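Local coordinates for aminoacyl-tRNA synthetase (Cryptosporidium parvum, PDB 5F9Z), which probably catalyses the ATP-dependent attachment of proline to its tRNA and is captured here with halofuginone and an ATP analogue, at residues A[24-29]-A[229-234]; A[86-91]-A[128-133]; A[327-332]-A[388-393]; A[422-427]-A[502-507]. All blocks are in the same frame, centred on the assembly; numbering follows the deposited sequence.

Contact 1: residues A[24-29]-A[229-234]; sequences TSFADW and GFIPEI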
loop_
_atom_site.group_PDB
_atom_site.type_symbol
_atom_site.label_atom_id
_atom_site.label_comp_id
_atom_site.label_asym_id
_atom_site.label_seq_id
_atom_site.Cartn_x
_atom_site.Cartn_y
_atom_site.Cartn_z
ATOM N N THR A 24 -4.866 19.924 9.514
ATOM C CA THR A 24 -4.026 21.105 9.684
ATOM C C THR A 24 -2.605 20.777 10.127
ATOM O O THR A 24 -1.700 21.587 9.898
ATOM C CB THR A 24 -4.662 22.071 10.686
ATOM O OG1 THR A 24 -4.842 21.410 11.943
ATOM C CG2 THR A 24 -6.009 22.559 10.176
ATOM N N SER A 25 -2.383 19.616 10.757
ATOM C CA SER A 25 -1.057 19.205 11.214
ATOM C C SER A 25 -0.866 17.730 10.848
ATOM O O SER A 25 -0.792 16.848 11.703
ATOM C CB SER A 25 -0.884 19.443 12.717
ATOM O OG SER A 25 0.455 19.220 13.119
ATOM N N PHE A 26 -0.769 17.464 9.543
ATOM C CA PHE A 26 -0.776 16.088 9.054
ATOM C C PHE A 26 0.476 15.328 9.476
ATOM O O PHE A 26 0.388 14.170 9.900
ATOM C CB PHE A 26 -0.921 16.077 7.533
ATOM C CG PHE A 26 -1.001 14.698 6.943
ATOM C CD1 PHE A 26 -2.208 14.022 6.897
ATOM C CD2 PHE A 26 0.127 14.079 6.433
ATOM C CE1 PHE A 26 -2.290 12.756 6.352
ATOM C CE2 PHE A 26 0.053 12.812 5.888
ATOM C CZ PHE A 26 -1.157 12.149 5.848
ATOM N N ALA A 27 1.649 15.954 9.351
ATOM C CA ALA A 27 2.891 15.265 9.689
ATOM C C ALA A 27 2.915 14.853 11.154
ATOM O O ALA A 27 3.292 13.722 11.484
ATOM C CB ALA A 27 4.092 16.152 9.360
ATOM N N ASP A 28 2.512 15.757 12.050
ATOM C CA ASP A 28 2.462 15.416 13.467
ATOM C C ASP A 28 1.359 14.403 13.750
ATOM O O ASP A 28 1.516 13.531 14.613
ATOM C CB ASP A 28 2.267 16.681 14.302
ATOM C CG ASP A 28 2.396 16.426 15.790
ATOM O OD1 ASP A 28 3.031 15.420 16.170
ATOM O OD2 ASP A 28 1.868 17.235 16.582
ATOM N N TRP A 29 0.236 14.500 13.032
ATOM C CA TRP A 29 -0.826 13.511 13.187
ATOM C C TRP A 29 -0.348 12.123 12.786
ATOM O O TRP A 29 -0.618 11.138 13.483
ATOM C CB TRP A 29 -2.048 13.913 12.359
ATOM C CG TRP A 29 -3.114 12.856 12.307
ATOM C CD1 TRP A 29 -4.165 12.710 13.164
ATOM C CD2 TRP A 29 -3.232 11.798 11.346
ATOM N NE1 TRP A 29 -4.929 11.628 12.797
ATOM C CE2 TRP A 29 -4.377 11.050 11.685
ATOM C CE3 TRP A 29 -2.480 11.409 10.233
ATOM C CZ2 TRP A 29 -4.786 9.938 10.953
ATOM C CZ3 TRP A 29 -2.887 10.303 9.508
ATOM C CH2 TRP A 29 -4.029 9.581 9.870
ATOM N N GLY A 229 -2.135 6.012 -5.876
ATOM C CA GLY A 229 -2.911 6.478 -4.750
ATOM C C GLY A 229 -2.802 7.987 -4.590
ATOM O O GLY A 229 -2.090 8.673 -5.318
ATOM N N PHE A 230 -3.531 8.501 -3.602
ATOM C CA PHE A 230 -3.546 9.936 -3.362
ATOM C C PHE A 230 -3.904 10.209 -1.908
ATOM O O PHE A 230 -4.820 9.591 -1.359
ATOM C CB PHE A 230 -4.535 10.644 -4.294
ATOM C CG PHE A 230 -4.497 12.142 -4.194
ATOM C CD1 PHE A 230 -3.427 12.855 -4.709
ATOM C CD2 PHE A 230 -5.531 12.836 -3.591
ATOM C CE1 PHE A 230 -3.388 14.234 -4.621
ATOM C CE2 PHE A 230 -5.498 14.216 -3.501
ATOM C CZ PHE A 230 -4.426 14.914 -4.017
ATOM N N ILE A 231 -3.171 11.133 -1.297
ATOM C CA ILE A 231 -3.430 11.565 0.074
ATOM C C ILE A 231 -3.963 12.992 0.023
ATOM O O ILE A 231 -3.183 13.935 -0.179
ATOM C CB ILE A 231 -2.168 11.470 0.944
ATOM C CG1 ILE A 231 -1.512 10.095 0.788
ATOM C CG2 ILE A 231 -2.507 11.737 2.404
ATOM C CD1 ILE A 231 -2.396 8.942 1.208
ATOM N N PRO A 232 -5.271 13.199 0.192
ATOM C CA PRO A 232 -5.824 14.555 0.033
ATOM C C PRO A 232 -5.293 15.561 1.039
ATOM O O PRO A 232 -5.147 16.741 0.699
ATOM C CB PRO A 232 -7.336 14.338 0.204
ATOM C CG PRO A 232 -7.554 12.884 -0.081
ATOM C CD PRO A 232 -6.322 12.192 0.414
ATOM N N GLU A 233 -4.990 15.131 2.267
ATOM C CA GLU A 233 -4.604 16.072 3.314
ATOM C C GLU A 233 -3.288 16.775 3.015
ATOM O O GLU A 233 -3.016 17.828 3.602
ATOM C CB GLU A 233 -4.520 15.355 4.664
ATOM C CG GLU A 233 -5.870 14.942 5.247
ATOM C CD GLU A 233 -6.478 13.741 4.547
ATOM O OE1 GLU A 233 -5.760 13.070 3.778
ATOM O OE2 GLU A 233 -7.677 13.467 4.766
ATOM N N ILE A 234 -2.465 16.225 2.124
ATOM C CA ILE A 234 -1.256 16.892 1.659
ATOM C C ILE A 234 -1.247 17.096 0.154
ATOM O O ILE A 234 -0.282 17.655 -0.377
ATOM C CB ILE A 234 0.015 16.138 2.101
ATOM C CG1 ILE A 234 0.009 14.711 1.554
ATOM C CG2 ILE A 234 0.139 16.143 3.614
ATOM C CD1 ILE A 234 1.234 13.923 1.930
#
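F26, in the first turn of helix 26-36, packs its ring against the aliphatic carbons of I231, E233 and I234. Its CG lies anti to the backbone N (chi1 -177°), which carries the phenyl group off the helix and across to the other segment. There its two ortho carbons meet different residues. CD2 rests against the branch methyl of I234, with CG2 at 3.5 Å, whereas CD1 lies 3.5 Å from CB of E233. E233 offers the ring its aliphatic part, and a bend at chi2 (75°) leads its carboxylate on toward K22, with which it forms a long, weak ion pair. Segment 229-234 belongs to the class II synthetase core, against which helix 26-36 packs here: strand 223-231 runs antiparallel to strand 236-247, and residues 232-234 lie in the turn between them. The far end of the ring reaches the end of the first strand, where CZ of F26 is 3.7 Å from CG2 of I231. All three partners approach the ring obliquely, and each side chain crosses that of F26 at about a right angle. M285 of helix 278-287 touches both F26 and I231.

Contact 2: residues A[86-91]-A[128-133]; sequences QKKLET and MYPYFA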
loop_
_atom_site.group_PDB
_atom_site.type_symbol
_atom_site.label_atom_id
_atom_site.label_comp_id
_atom_site.label_asym_id
_atom_site.label_seq_id
_atom_site.Cartn_x
_atom_site.Cartn_y
_atom_site.Cartn_z
ATOM N N GLN A 86 29.877 -5.413 -7.716
ATOM C CA GLN A 86 29.801 -4.168 -8.471
ATOM C C GLN A 86 29.816 -4.420 -9.973
ATOM O O GLN A 86 29.175 -3.681 -10.729
ATOM C CB GLN A 86 30.954 -3.244 -8.078
ATOM N N LYS A 87 30.531 -5.455 -10.420
ATOM C CA LYS A 87 30.611 -5.739 -11.850
ATOM C C LYS A 87 29.260 -6.168 -12.408
ATOM O O LYS A 87 28.859 -5.720 -13.488
ATOM C CB LYS A 87 31.667 -6.812 -12.113
ATOM N N LYS A 88 28.547 -7.039 -11.691
ATOM C CA LYS A 88 27.221 -7.445 -12.144
ATOM C C LYS A 88 26.238 -6.284 -12.091
ATOM O O LYS A 88 25.401 -6.130 -12.987
ATOM C CB LYS A 88 26.711 -8.617 -11.302
ATOM C CG LYS A 88 27.087 -9.989 -11.838
ATOM C CD LYS A 88 26.510 -11.096 -10.968
ATOM C CE LYS A 88 26.754 -12.468 -11.579
ATOM N NZ LYS A 88 26.272 -13.562 -10.693
ATOM N N LEU A 89 26.326 -5.452 -11.049
ATOM C CA LEU A 89 25.363 -4.368 -10.884
ATOM C C LEU A 89 25.590 -3.247 -11.888
ATOM O O LEU A 89 24.634 -2.569 -12.283
ATOM C CB LEU A 89 25.430 -3.824 -9.455
ATOM C CG LEU A 89 24.384 -2.786 -9.045
ATOM C CD1 LEU A 89 22.986 -3.387 -9.062
ATOM C CD2 LEU A 89 24.708 -2.207 -7.675
ATOM N N GLU A 90 26.838 -3.035 -12.315
ATOM C CA GLU A 90 27.126 -1.934 -13.228
ATOM C C GLU A 90 26.629 -2.218 -14.639
ATOM O O GLU A 90 26.254 -1.286 -15.360
ATOM C CB GLU A 90 28.626 -1.641 -13.242
ATOM C CG GLU A 90 29.025 -0.308 -12.609
ATOM C CD GLU A 90 28.770 -0.256 -11.113
ATOM O OE1 GLU A 90 27.610 -0.032 -10.710
ATOM O OE2 GLU A 90 29.734 -0.442 -10.340
ATOM N N THR A 91 26.616 -3.485 -15.047
ATOM C CA THR A 91 26.117 -3.871 -16.364
ATOM C C THR A 91 25.890 -5.377 -16.441
ATOM O O THR A 91 24.841 -5.834 -16.895
ATOM C CB THR A 91 27.083 -3.449 -17.486
ATOM N N MET A 128 19.212 -11.917 -10.270
ATOM C CA MET A 128 18.467 -13.075 -10.754
ATOM C C MET A 128 18.690 -13.361 -12.234
ATOM O O MET A 128 18.846 -14.526 -12.618
ATOM C CB MET A 128 16.972 -12.875 -10.493
ATOM C CG MET A 128 16.612 -12.688 -9.029
ATOM S SD MET A 128 14.896 -12.181 -8.798
ATOM C CE MET A 128 14.040 -13.521 -9.613
ATOM N N TYR A 129 18.708 -12.327 -13.074
ATOM C CA TYR A 129 18.680 -12.549 -14.517
ATOM C C TYR A 129 19.896 -13.293 -15.069
ATOM O O TYR A 129 19.714 -14.056 -16.034
ATOM C CB TYR A 129 18.494 -11.208 -15.243
ATOM C CG TYR A 129 17.161 -10.542 -14.964
ATOM C CD1 TYR A 129 16.148 -11.220 -14.294
ATOM C CD2 TYR A 129 16.914 -9.241 -15.378
ATOM C CE1 TYR A 129 14.933 -10.616 -14.035
ATOM C CE2 TYR A 129 15.698 -8.631 -15.127
ATOM C CZ TYR A 129 14.713 -9.324 -14.453
ATOM O OH TYR A 129 13.502 -8.722 -14.198
ATOM N N PRO A 130 21.122 -13.124 -14.556
ATOM C CA PRO A 130 22.209 -14.012 -15.001
ATOM C C PRO A 130 21.908 -15.482 -14.782
ATOM O O PRO A 130 22.458 -16.333 -15.494
ATOM C CB PRO A 130 23.405 -13.547 -14.160
ATOM C CG PRO A 130 23.134 -12.118 -13.907
ATOM C CD PRO A 130 21.639 -12.004 -13.750
ATOM N N TYR A 131 21.048 -15.809 -13.819
ATOM C CA TYR A 131 20.640 -17.188 -13.598
ATOM C C TYR A 131 19.371 -17.555 -14.352
ATOM O O TYR A 131 19.121 -18.745 -14.573
ATOM C CB TYR A 131 20.464 -17.445 -12.098
ATOM C CG TYR A 131 21.763 -17.297 -11.338
ATOM C CD1 TYR A 131 22.168 -16.060 -10.850
ATOM C CD2 TYR A 131 22.598 -18.387 -11.135
ATOM C CE1 TYR A 131 23.360 -15.918 -10.169
ATOM C CE2 TYR A 131 23.791 -18.256 -10.453
ATOM C CZ TYR A 131 24.168 -17.019 -9.972
ATOM O OH TYR A 131 25.357 -16.883 -9.293
ATOM N N PHE A 132 18.569 -16.566 -14.758
ATOM C CA PHE A 132 17.487 -16.844 -15.698
ATOM C C PHE A 132 18.042 -17.330 -17.029
ATOM O O PHE A 132 17.500 -18.260 -17.637
ATOM C CB PHE A 132 16.623 -15.599 -15.906
ATOM C CG PHE A 132 15.612 -15.364 -14.818
ATOM C CD1 PHE A 132 15.679 -16.057 -13.621
ATOM C CD2 PHE A 132 14.584 -14.455 -15.002
ATOM C CE1 PHE A 132 14.746 -15.839 -12.623
ATOM C CE2 PHE A 132 13.649 -14.232 -14.010
ATOM C CZ PHE A 132 13.729 -14.926 -12.820
ATOM N N ALA A 133 19.129 -16.710 -17.498
ATOM C CA ALA A 133 19.764 -17.155 -18.733
ATOM C C ALA A 133 20.348 -18.553 -18.591
ATOM O O ALA A 133 20.420 -19.298 -19.574
ATOM C CB ALA A 133 20.851 -16.167 -19.153
#
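Y131, which meets K88 across the contact, shares a backbone acceptor with its neighbour F132: the carbonyl O of M128 takes the amide N of Y131 at 2.8 Å, and N of F132 lies 3.0 Å from the same O of M128. This double acceptance accompanies a kink at P130 in helix 125-135 of the class II catalytic core. P130 has no N-H to give, and the amide of Y131 turns to a carbonyl three residues back; the regular four-residue pattern resumes with F132 and continues with N of A133 bound to O of Y129 at 3.1 Å. The buried side of the helix holds Y129, whose hydroxyl bonds to H175 of strand 168-178, while P130 and Y131 lie on the side that meets the short helix 86-90. From that helix K88 reaches over with its chain extended beyond CG, crossing the Y131 side chain at about a right angle. The amino group ends near the phenol, with NZ of K88 3.7 Å from OH of Y131 and 3.8 Å from CE1, too long for a hydrogen bond and oblique to the ring. It is a light surface contact; K88 and Y131 also touch a crystal neighbour, which may influence their placement. The next residue of the short helix, L89, belongs to the halofuginone pocket. The aliphatic part of K88 passes the proline ring loosely, its CE 4.3 Å from CG of P130.

Contact 3: residues A[327-332]-A[388-393]; sequences ECILKK and IPISEL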
loop_
_atom_site.group_PDB
_atom_site.type_symbol
_atom_site.label_atom_id
_atom_site.label_comp_id
_atom_site.label_asym_id
_atom_site.label_seq_id
_atom_site.Cartn_x
_atom_site.Cartn_y
_atom_site.Cartn_z
ATOM N N GLU A 327 -16.259 -14.596 23.137
ATOM C CA GLU A 327 -14.977 -14.827 22.477
ATOM C C GLU A 327 -14.969 -16.160 21.739
ATOM O O GLU A 327 -14.388 -16.274 20.653
ATOM C CB GLU A 327 -13.843 -14.775 23.500
ATOM C CG GLU A 327 -12.456 -14.934 22.898
ATOM C CD GLU A 327 -11.369 -15.024 23.950
ATOM O OE1 GLU A 327 -11.664 -15.477 25.076
ATOM O OE2 GLU A 327 -10.218 -14.638 23.653
ATOM N N CYS A 328 -15.610 -17.181 22.314
ATOM C CA CYS A 328 -15.678 -18.479 21.650
ATOM C C CYS A 328 -16.532 -18.411 20.391
ATOM O O CYS A 328 -16.190 -19.020 19.370
ATOM C CB CYS A 328 -16.224 -19.533 22.614
ATOM S SG CYS A 328 -16.452 -21.168 21.880
ATOM N N ILE A 329 -17.645 -17.676 20.444
ATOM C CA ILE A 329 -18.500 -17.533 19.271
ATOM C C ILE A 329 -17.767 -16.788 18.162
ATOM O O ILE A 329 -17.849 -17.161 16.985
ATOM C CB ILE A 329 -19.814 -16.828 19.656
ATOM C CG1 ILE A 329 -20.640 -17.712 20.592
ATOM C CG2 ILE A 329 -20.616 -16.467 18.414
ATOM C CD1 ILE A 329 -21.899 -17.049 21.099
ATOM N N LEU A 330 -17.029 -15.733 18.516
ATOM C CA LEU A 330 -16.327 -14.953 17.503
ATOM C C LEU A 330 -15.120 -15.700 16.950
ATOM O O LEU A 330 -14.801 -15.560 15.764
ATOM C CB LEU A 330 -15.904 -13.602 18.080
ATOM C CG LEU A 330 -16.882 -12.440 17.883
ATOM C CD1 LEU A 330 -18.263 -12.756 18.440
ATOM C CD2 LEU A 330 -16.329 -11.179 18.517
ATOM N N LYS A 331 -14.438 -16.490 17.783
ATOM C CA LYS A 331 -13.339 -17.310 17.284
ATOM C C LYS A 331 -13.836 -18.349 16.288
ATOM O O LYS A 331 -13.205 -18.577 15.249
ATOM C CB LYS A 331 -12.613 -17.988 18.447
ATOM C CG LYS A 331 -11.374 -17.251 18.926
ATOM C CD LYS A 331 -10.697 -18.004 20.061
ATOM C CE LYS A 331 -9.288 -17.490 20.303
ATOM N NZ LYS A 331 -9.263 -16.023 20.554
ATOM N N LYS A 332 -14.971 -18.986 16.584
ATOM C CA LYS A 332 -15.537 -19.967 15.666
ATOM C C LYS A 332 -16.021 -19.335 14.369
ATOM O O LYS A 332 -16.093 -20.025 13.347
ATOM C CB LYS A 332 -16.689 -20.715 16.341
ATOM N N ILE A 388 -26.512 -6.231 20.552
ATOM C CA ILE A 388 -26.688 -7.474 19.804
ATOM C C ILE A 388 -26.845 -8.611 20.803
ATOM O O ILE A 388 -25.986 -8.773 21.678
ATOM C CB ILE A 388 -25.505 -7.747 18.857
ATOM C CG1 ILE A 388 -25.252 -6.541 17.950
ATOM C CG2 ILE A 388 -25.766 -8.994 18.028
ATOM C CD1 ILE A 388 -26.418 -6.201 17.049
ATOM N N PRO A 389 -27.913 -9.404 20.725
ATOM C CA PRO A 389 -28.000 -10.599 21.567
ATOM C C PRO A 389 -26.859 -11.558 21.261
ATOM O O PRO A 389 -26.355 -11.621 20.137
ATOM C CB PRO A 389 -29.358 -11.203 21.191
ATOM C CG PRO A 389 -30.143 -10.056 20.641
ATOM C CD PRO A 389 -29.141 -9.184 19.941
ATOM N N ILE A 390 -26.448 -12.306 22.289
ATOM C CA ILE A 390 -25.335 -13.240 22.138
ATOM C C ILE A 390 -25.643 -14.269 21.055
ATOM O O ILE A 390 -24.756 -14.674 20.293
ATOM C CB ILE A 390 -25.017 -13.908 23.490
ATOM C CG1 ILE A 390 -24.479 -12.870 24.478
ATOM C CG2 ILE A 390 -24.019 -15.041 23.317
ATOM C CD1 ILE A 390 -24.195 -13.425 25.855
ATOM N N SER A 391 -26.907 -14.685 20.953
ATOM C CA SER A 391 -27.295 -15.660 19.940
ATOM C C SER A 391 -27.220 -15.098 18.525
ATOM O O SER A 391 -27.237 -15.874 17.564
ATOM C CB SER A 391 -28.708 -16.173 20.220
ATOM O OG SER A 391 -29.645 -15.110 20.216
ATOM N N GLU A 392 -27.138 -13.776 18.372
ATOM C CA GLU A 392 -27.040 -13.146 17.062
ATOM C C GLU A 392 -25.614 -12.770 16.682
ATOM O O GLU A 392 -25.388 -12.319 15.556
ATOM C CB GLU A 392 -27.922 -11.894 17.007
ATOM C CG GLU A 392 -29.416 -12.161 17.102
ATOM C CD GLU A 392 -30.242 -10.900 16.929
ATOM O OE1 GLU A 392 -29.645 -9.828 16.690
ATOM O OE2 GLU A 392 -31.484 -10.979 17.030
ATOM N N LEU A 393 -24.650 -12.951 17.588
ATOM C CA LEU A 393 -23.282 -12.517 17.316
ATOM C C LEU A 393 -22.660 -13.304 16.171
ATOM O O LEU A 393 -21.911 -12.742 15.362
ATOM C CB LEU A 393 -22.430 -12.649 18.578
ATOM C CG LEU A 393 -22.759 -11.670 19.703
ATOM C CD1 LEU A 393 -21.949 -11.997 20.944
ATOM C CD2 LEU A 393 -22.495 -10.247 19.245
#
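I329 and I390 make the closest meeting between helix 317-332 and the residues that follow strand 385-389. The outer methyl CD1 of I329 comes within 3.7 Å of the branch methyl CG2 of I390 and also lies 3.8 Å from the backbone O of I390. The two side chains cross at about a right angle. With CG1 of I329 anti to the carbonyl carbon (chi1 -66°) and CD1 extended beyond it, the isoleucine reaches over to the other segment. Packing relaxes toward L393, where CB is met from two residues of the helix: CG2 of I329 and CD1 of L330 each stand 4.2 Å from it. L330 starts off beside the contact, and its CD1 branch turns in to reach L393. The side-chain contacts are all between apolar groups. On the solvent side, CB of S391 and of E392 points away from the helix and both residues are exposed, as are C328 and K331 on the helix itself. There K331 NZ forms a rather long salt bridge with E327 OE2, at 3.5 Å, one turn back along the same helix. Both segments lie in the anticodon-binding domain, built on a mixed five-stranded sheet in which 385-389 is an outermost strand. Helix 317-332 lies against this sheet: E327 and L330 touch strands 304-308 and 337-339, while I390 and L393 extend the contact back along the helix to I322, E325 and V326; L393 itself is the first residue of helix 393-417.

Contact 4: residues A[422-427]-A[502-507]; sequences RVDTFD and KKFTLF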
loop_
_atom_site.group_PDB
_atom_site.type_symbol
_atom_site.label_atom_id
_atom_site.label_comp_id
_atom_site.label_asym_id
_atom_site.label_seq_id
_atom_site.Cartn_x
_atom_site.Cartn_y
_atom_site.Cartn_z
ATOM N N ARG A 422 -11.092 18.027 -13.507
ATOM C CA ARG A 422 -10.817 18.073 -14.936
ATOM C C ARG A 422 -10.461 19.493 -15.356
ATOM O O ARG A 422 -11.217 20.435 -15.095
ATOM C CB ARG A 422 -12.016 17.577 -15.745
ATOM C CG ARG A 422 -11.833 17.765 -17.244
ATOM C CD ARG A 422 -13.001 17.229 -18.049
ATOM N NE ARG A 422 -12.803 17.458 -19.477
ATOM C CZ ARG A 422 -13.593 16.980 -20.433
ATOM N NH1 ARG A 422 -14.643 16.235 -20.117
ATOM N NH2 ARG A 422 -13.329 17.242 -21.706
ATOM N N VAL A 423 -9.310 19.638 -16.007
ATOM C CA VAL A 423 -8.858 20.912 -16.552
ATOM C C VAL A 423 -8.481 20.692 -18.008
ATOM O O VAL A 423 -7.671 19.811 -18.318
ATOM C CB VAL A 423 -7.664 21.484 -15.763
ATOM N N ASP A 424 -9.071 21.483 -18.902
ATOM C CA ASP A 424 -8.806 21.363 -20.329
ATOM C C ASP A 424 -7.779 22.368 -20.834
ATOM O O ASP A 424 -7.302 22.224 -21.964
ATOM C CB ASP A 424 -10.110 21.521 -21.123
ATOM C CG ASP A 424 -11.178 20.537 -20.687
ATOM O OD1 ASP A 424 -11.162 19.385 -21.171
ATOM O OD2 ASP A 424 -12.033 20.916 -19.860
ATOM N N THR A 425 -7.435 23.374 -20.035
ATOM C CA THR A 425 -6.424 24.357 -20.392
ATOM C C THR A 425 -5.467 24.536 -19.223
ATOM O O THR A 425 -5.813 24.286 -18.066
ATOM C CB THR A 425 -7.048 25.709 -20.773
ATOM O OG1 THR A 425 -7.898 26.161 -19.711
ATOM C CG2 THR A 425 -7.864 25.583 -22.052
ATOM N N PHE A 426 -4.247 24.977 -19.539
ATOM C CA PHE A 426 -3.225 25.123 -18.510
ATOM C C PHE A 426 -3.493 26.301 -17.582
ATOM O O PHE A 426 -2.966 26.326 -16.466
ATOM C CB PHE A 426 -1.845 25.272 -19.154
ATOM C CG PHE A 426 -0.712 25.264 -18.166
ATOM C CD1 PHE A 426 -0.273 24.075 -17.609
ATOM C CD2 PHE A 426 -0.089 26.443 -17.794
ATOM C CE1 PHE A 426 0.767 24.061 -16.699
ATOM C CE2 PHE A 426 0.953 26.436 -16.884
ATOM C CZ PHE A 426 1.381 25.242 -16.336
ATOM N N ASP A 427 -4.308 27.269 -18.010
ATOM C CA ASP A 427 -4.561 28.458 -17.203
ATOM C C ASP A 427 -5.311 28.159 -15.910
ATOM O O ASP A 427 -5.375 29.033 -15.039
ATOM C CB ASP A 427 -5.332 29.493 -18.027
ATOM C CG ASP A 427 -6.491 28.886 -18.795
ATOM O OD1 ASP A 427 -7.150 27.968 -18.263
ATOM O OD2 ASP A 427 -6.743 29.328 -19.936
ATOM N N LYS A 502 -4.231 12.623 -27.126
ATOM C CA LYS A 502 -4.473 11.205 -27.366
ATOM C C LYS A 502 -5.545 10.663 -26.428
ATOM O O LYS A 502 -6.527 10.063 -26.876
ATOM C CB LYS A 502 -3.170 10.416 -27.212
ATOM C CG LYS A 502 -2.180 10.639 -28.345
ATOM C CD LYS A 502 -0.887 9.877 -28.113
ATOM C CE LYS A 502 -0.039 9.843 -29.373
ATOM N NZ LYS A 502 0.197 11.206 -29.926
ATOM N N LYS A 503 -5.371 10.868 -25.128
ATOM C CA LYS A 503 -6.342 10.447 -24.123
ATOM C C LYS A 503 -6.337 11.492 -23.012
ATOM O O LYS A 503 -5.840 12.611 -23.183
ATOM C CB LYS A 503 -6.015 9.038 -23.602
ATOM C CG LYS A 503 -6.320 7.908 -24.574
ATOM C CD LYS A 503 -5.852 6.565 -24.031
ATOM C CE LYS A 503 -4.341 6.532 -23.870
ATOM N NZ LYS A 503 -3.637 6.774 -25.159
ATOM N N PHE A 504 -6.895 11.134 -21.862
ATOM C CA PHE A 504 -6.807 11.941 -20.655
ATOM C C PHE A 504 -5.818 11.292 -19.696
ATOM O O PHE A 504 -5.814 10.069 -19.531
ATOM C CB PHE A 504 -8.175 12.092 -19.984
ATOM C CG PHE A 504 -9.109 13.020 -20.708
ATOM C CD1 PHE A 504 -9.744 12.620 -21.873
ATOM C CD2 PHE A 504 -9.365 14.288 -20.214
ATOM C CE1 PHE A 504 -10.608 13.471 -22.536
ATOM C CE2 PHE A 504 -10.229 15.143 -20.872
ATOM C CZ PHE A 504 -10.850 14.734 -22.035
ATOM N N THR A 505 -4.979 12.114 -19.072
ATOM C CA THR A 505 -3.925 11.639 -18.187
ATOM C C THR A 505 -4.065 12.290 -16.818
ATOM O O THR A 505 -4.364 13.484 -16.715
ATOM C CB THR A 505 -2.538 11.931 -18.779
ATOM O OG1 THR A 505 -2.372 11.193 -19.996
ATOM C CG2 THR A 505 -1.431 11.540 -17.807
ATOM N N LEU A 506 -3.855 11.496 -15.771
ATOM C CA LEU A 506 -3.932 11.986 -14.400
ATOM C C LEU A 506 -2.616 12.659 -14.024
ATOM O O LEU A 506 -1.554 12.028 -14.067
ATOM C CB LEU A 506 -4.245 10.833 -13.450
ATOM C CG LEU A 506 -4.690 11.185 -12.031
ATOM C CD1 LEU A 506 -5.987 11.978 -12.063
ATOM C CD2 LEU A 506 -4.849 9.925 -11.196
ATOM N N PHE A 507 -2.683 13.936 -13.660
ATOM C CA PHE A 507 -1.517 14.717 -13.276
ATOM C C PHE A 507 -1.597 15.106 -11.806
ATOM O O PHE A 507 -2.661 15.061 -11.182
ATOM C CB PHE A 507 -1.389 15.982 -14.134
ATOM C CG PHE A 507 -0.939 15.722 -15.541
ATOM C CD1 PHE A 507 -1.860 15.460 -16.541
ATOM C CD2 PHE A 507 0.407 15.754 -15.867
ATOM C CE1 PHE A 507 -1.447 15.225 -17.839
ATOM C CE2 PHE A 507 0.827 15.520 -17.162
ATOM C CZ PHE A 507 -0.101 15.255 -18.149
#
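R422 turns a face of its guanidinium to the rim of the F504 ring, the two planes standing 81° apart. The contact lies in the C-terminal zinc-binding part of the synthetase, where strands 420-422 and 503-508 both pair with strand 438-443, the first parallel and the second antiparallel. The ring of F504 thus meets the cation with its edge: CZ lies 3.5 Å from NH2 of R422, and CE2 lies 3.7 Å from NE, above the guanidinium and offset toward that group's rim. R422 gets there on a straight chain, extended from CG to NE with CG anti to the backbone N (chi1 173°), which carries the charged end well beyond its own strand. Aromatic packing continues outside the two segments, since F485 forms a cation-pi contact with R422 and also meets the ring of F504. The guanidinium is held from its own side of the contact by D424, and this salt bridge should fix its rotation and so the face presented to F504. The zinc ion, bound by C444, C449, C494 and C497, is about 12 Å from the F504 side chain. The aspartate is gripped side-on through one oxygen alone: OD1 of D424 receives NE of R422 at 3.0 Å and NH2 at 3.1 Å, both on its syn side and close to the guanidinium plane.

In the fold
Contacts 1 and 2 each have one segment in the class II core, contact 3 lies in the anticodon-binding domain and contact 4 in the C-terminal zinc-binding region. Along the chain, contact 2 falls between the two segments of contact 1; contacts 3 and 4 follow in turn. Contacts 2 and 3 lie farthest apart, with centres about 56 Å from each other on opposite sides of the chain's centre, consistent with an enzyme that handles proline and the tRNA anticodon in separate domains. Contacts 1 and 4 come nearest, about 7 Å between closest atoms; strand 475-480, beside 503-508, pairs with 208-211, the neighbour of 223-231, tying the C-terminal region to the core.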